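Local coordinates for meso-diaminopimelate dehydrogenase (Clostridium tetani, PDB 3WGY), which catalyses, in its natural form, the reversible NADP-dependent oxidative deamination of meso-diaminopimelate, and here carries a bound 2-oxo acid, 4-methyl-2-oxovalerate, at residues Asp91-His96 with Leu118-Trp123. The protein carries 6 engineered substitutions. Numbering follows the deposited sequence.
Sequences DSFDNH and LISTGW
The carboxylate of D91 reaches across to the backbone of I119 and S120 and shows how one buried acid can tie two loops together. Its OD1 accepts from S120 N at 3.0 Å, nearly along the C-O axis, while F93 N comes to the same oxygen from the opposite face of the carboxylate, closing an Asx turn. CG sits between the backbone N and carbonyl carbon (chi1 71°), which brings OD1 within 3.2 Å of I119 CA and lays the acid alongside the isoleucine. A water donates to both D91 OD2 and L118 O. The main chains add D91 N to L118 O and an almost straight bond, 176° at the hydrogen, from T121 N to D91 O. T121 CG2 packs against D91 O at 3.3 Å. Farther along, S120 OG donates to F93 O at 3.0 Å, tilted 20° from the carbonyl plane. In the second shell, H102 both hydrogen-bonds OD2 and stacks on the F93 ring, giving OD2 a further partner from helix 99-113. G122 occupies the N-cap position of helix 123-138. Such bonds join the loops following neighbouring parallel strands 88-90 and 116-118, at the C-terminal ends of strands in a seven-stranded sheet, consistent with a Rossmann-type nucleotide-binding domain.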
ATOM      1  N   ASP B  91      -3.875  -3.165 -19.534  1.00 35.84           N
ATOM      2  CA  ASP B  91      -4.461  -4.499 -19.448  1.00 39.33           C
ATOM      3  C   ASP B  91      -4.234  -5.120 -18.074  1.00 39.88           C
ATOM      4  O   ASP B  91      -3.451  -4.612 -17.263  1.00 39.80           O
ATOM      5  CB  ASP B  91      -3.908  -5.427 -20.537  1.00 39.77           C
ATOM      6  CG  ASP B  91      -2.462  -5.829 -20.301  1.00 42.39           C
ATOM      7  OD1 ASP B  91      -2.134  -6.262 -19.175  1.00 42.70           O
ATOM      8  OD2 ASP B  91      -1.653  -5.728 -21.252  1.00 42.50           O
ATOM      9  N   SER B  92      -4.915  -6.230 -17.818  1.00 39.87           N
ATOM     10  CA  SER B  92      -4.803  -6.912 -16.537  1.00 40.66           C
ATOM     11  C   SER B  92      -4.294  -8.338 -16.707  1.00 41.11           C
ATOM     12  O   SER B  92      -4.675  -9.233 -15.951  1.00 40.17           O
ATOM     13  CB  SER B  92      -6.166  -6.928 -15.855  1.00 39.73           C
ATOM     14  OG  SER B  92      -7.133  -7.485 -16.733  1.00 38.54           O
ATOM     15  N   PHE B  93      -3.449  -8.540 -17.714  1.00 42.21           N
ATOM     16  CA  PHE B  93      -2.864  -9.850 -18.003  1.00 42.48           C
ATOM     17  C   PHE B  93      -2.508 -10.483 -16.659  1.00 42.95           C
ATOM     18  O   PHE B  93      -1.652  -9.970 -15.944  1.00 43.15           O
ATOM     19  CB  PHE B  93      -1.621  -9.645 -18.877  1.00 43.85           C
ATOM     20  CG  PHE B  93      -1.045 -10.911 -19.439  1.00 45.85           C
ATOM     21  CD1 PHE B  93      -0.148 -11.677 -18.696  1.00 46.92           C
ATOM     22  CD2 PHE B  93      -1.387 -11.334 -20.719  1.00 46.65           C
ATOM     23  CE1 PHE B  93       0.402 -12.845 -19.225  1.00 45.97           C
ATOM     24  CE2 PHE B  93      -0.840 -12.503 -21.256  1.00 47.17           C
ATOM     25  CZ  PHE B  93       0.055 -13.255 -20.508  1.00 46.46           C
ATOM     26  N   ASP B  94      -3.164 -11.586 -16.306  1.00 42.91           N
ATOM     27  CA  ASP B  94      -2.907 -12.201 -15.000  1.00 45.19           C
ATOM     28  C   ASP B  94      -2.137 -13.517 -14.942  1.00 46.35           C
ATOM     29  O   ASP B  94      -2.113 -14.166 -13.890  1.00 46.69           O
ATOM     30  CB  ASP B  94      -4.221 -12.390 -14.233  1.00 45.49           C
ATOM     31  CG  ASP B  94      -5.176 -13.341 -14.937  1.00 46.12           C
ATOM     32  OD1 ASP B  94      -4.694 -14.284 -15.599  1.00 45.27           O
ATOM     33  OD2 ASP B  94      -6.407 -13.152 -14.813  1.00 45.11           O
ATOM     34  N   ASN B  95      -1.517 -13.928 -16.041  1.00 46.34           N
ATOM     35  CA  ASN B  95      -0.759 -15.174 -16.010  1.00 46.47           C
ATOM     36  C   ASN B  95       0.659 -14.865 -15.529  1.00 44.64           C
ATOM     37  O   ASN B  95       1.561 -14.618 -16.331  1.00 44.15           O
ATOM     38  CB  ASN B  95      -0.716 -15.821 -17.394  1.00 47.98           C
ATOM     39  CG  ASN B  95      -0.271 -17.269 -17.338  1.00 51.11           C
ATOM     40  OD1 ASN B  95       0.821 -17.578 -16.855  1.00 52.79           O
ATOM     41  ND2 ASN B  95      -1.118 -18.167 -17.826  1.00 51.42           N
ATOM     42  N   HIS B  96       0.835 -14.870 -14.211  1.00 44.12           N
ATOM     43  CA  HIS B  96       2.117 -14.570 -13.582  1.00 43.77           C
ATOM     44  C   HIS B  96       3.323 -15.217 -14.256  1.00 46.36           C
ATOM     45  O   HIS B  96       4.339 -14.558 -14.494  1.00 44.83           O
ATOM     46  CB  HIS B  96       2.074 -14.980 -12.111  1.00 43.60           C
ATOM     47  CG  HIS B  96       1.111 -14.176 -11.287  1.00 42.31           C
ATOM     48  ND1 HIS B  96       1.374 -12.876 -10.899  1.00 40.68           N
ATOM     49  CD2 HIS B  96      -0.108 -14.484 -10.785  1.00 41.46           C
ATOM     50  CE1 HIS B  96       0.359 -12.422 -10.188  1.00 42.86           C
ATOM     51  NE2 HIS B  96      -0.553 -13.376 -10.106  1.00 42.96           N
ATOM     52  N   LEU B 118       0.557  -0.374 -20.299  1.00 37.87           N
ATOM     53  CA  LEU B 118       0.610  -0.838 -18.919  1.00 36.13           C
ATOM     54  C   LEU B 118       0.086  -2.270 -18.883  1.00 33.77           C
ATOM     55  O   LEU B 118      -1.052  -2.532 -19.261  1.00 34.96           O
ATOM     56  CB  LEU B 118      -0.255   0.048 -18.018  1.00 32.77           C
ATOM     57  CG  LEU B 118      -0.491  -0.522 -16.617  1.00 33.04           C
ATOM     58  CD1 LEU B 118       0.853  -0.730 -15.927  1.00 31.05           C
ATOM     59  CD2 LEU B 118      -1.383   0.430 -15.810  1.00 32.11           C
ATOM     60  N   ILE B 119       0.922  -3.199 -18.446  1.00 34.35           N
ATOM     61  CA  ILE B 119       0.502  -4.591 -18.369  1.00 35.22           C
ATOM     62  C   ILE B 119       0.359  -5.069 -16.926  1.00 35.14           C
ATOM     63  O   ILE B 119       0.962  -4.510 -16.008  1.00 34.12           O
ATOM     64  CB  ILE B 119       1.510  -5.533 -19.055  1.00 36.34           C
ATOM     65  CG1 ILE B 119       2.756  -5.673 -18.182  1.00 38.13           C
ATOM     66  CG2 ILE B 119       1.905  -4.975 -20.429  1.00 38.81           C
ATOM     67  CD1 ILE B 119       3.614  -6.860 -18.532  1.00 39.96           C
ATOM     68  N   SER B 120      -0.463  -6.097 -16.748  1.00 34.18           N
ATOM     69  CA  SER B 120      -0.683  -6.734 -15.462  1.00 33.80           C
ATOM     70  C   SER B 120      -1.119  -5.882 -14.271  1.00 34.42           C
ATOM     71  O   SER B 120      -0.550  -5.995 -13.180  1.00 33.39           O
ATOM     72  CB  SER B 120       0.571  -7.524 -15.079  1.00 34.93           C
ATOM     73  OG  SER B 120       0.907  -8.475 -16.081  1.00 38.69           O
ATOM     74  N   THR B 121      -2.121  -5.032 -14.462  1.00 35.37           N
ATOM     75  CA  THR B 121      -2.617  -4.238 -13.345  1.00 37.04           C
ATOM     76  C   THR B 121      -3.926  -4.889 -12.870  1.00 36.46           C
ATOM     77  O   THR B 121      -4.463  -5.774 -13.542  1.00 37.65           O
ATOM     78  CB  THR B 121      -2.836  -2.752 -13.738  1.00 38.01           C
ATOM     79  OG1 THR B 121      -3.134  -1.989 -12.559  1.00 39.29           O
ATOM     80  CG2 THR B 121      -3.962  -2.612 -14.728  1.00 39.34           C
ATOM     81  N   GLY B 122      -4.421  -4.461 -11.713  1.00 36.69           N
ATOM     82  CA  GLY B 122      -5.632  -5.028 -11.136  1.00 34.89           C
ATOM     83  C   GLY B 122      -5.306  -5.241  -9.667  1.00 35.73           C
ATOM     84  O   GLY B 122      -4.454  -4.512  -9.141  1.00 36.31           O
ATOM     85  N   TRP B 123      -5.944  -6.195  -8.985  1.00 33.32           N
ATOM     86  CA  TRP B 123      -5.584  -6.389  -7.584  1.00 34.06           C
ATOM     87  C   TRP B 123      -4.469  -7.421  -7.437  1.00 33.94           C
ATOM     88  O   TRP B 123      -3.621  -7.289  -6.563  1.00 32.85           O
ATOM     89  CB  TRP B 123      -6.803  -6.701  -6.680  1.00 35.09           C
ATOM     90  CG  TRP B 123      -7.733  -7.838  -7.038  1.00 38.05           C
ATOM     91  CD1 TRP B 123      -8.683  -7.850  -8.022  1.00 38.78           C
ATOM     92  CD2 TRP B 123      -7.882  -9.079  -6.324  1.00 39.29           C
ATOM     93  NE1 TRP B 123      -9.419  -9.013  -7.956  1.00 40.51           N
ATOM     94  CE2 TRP B 123      -8.949  -9.785  -6.926  1.00 38.51           C
ATOM     95  CE3 TRP B 123      -7.219  -9.658  -5.233  1.00 37.79           C
ATOM     96  CZ2 TRP B 123      -9.370 -11.044  -6.474  1.00 38.19           C
ATOM     97  CZ3 TRP B 123      -7.641 -10.912  -4.782  1.00 37.88           C
ATOM     98  CH2 TRP B 123      -8.705 -11.587  -5.403  1.00 35.25           C
TER
HETATM   99  O   HOH W   1      -1.644  -3.262 -22.033  1.00 41.20           O
HETATM  100  O   HOH W   2      -5.150  -8.332 -12.947  1.00 52.59           O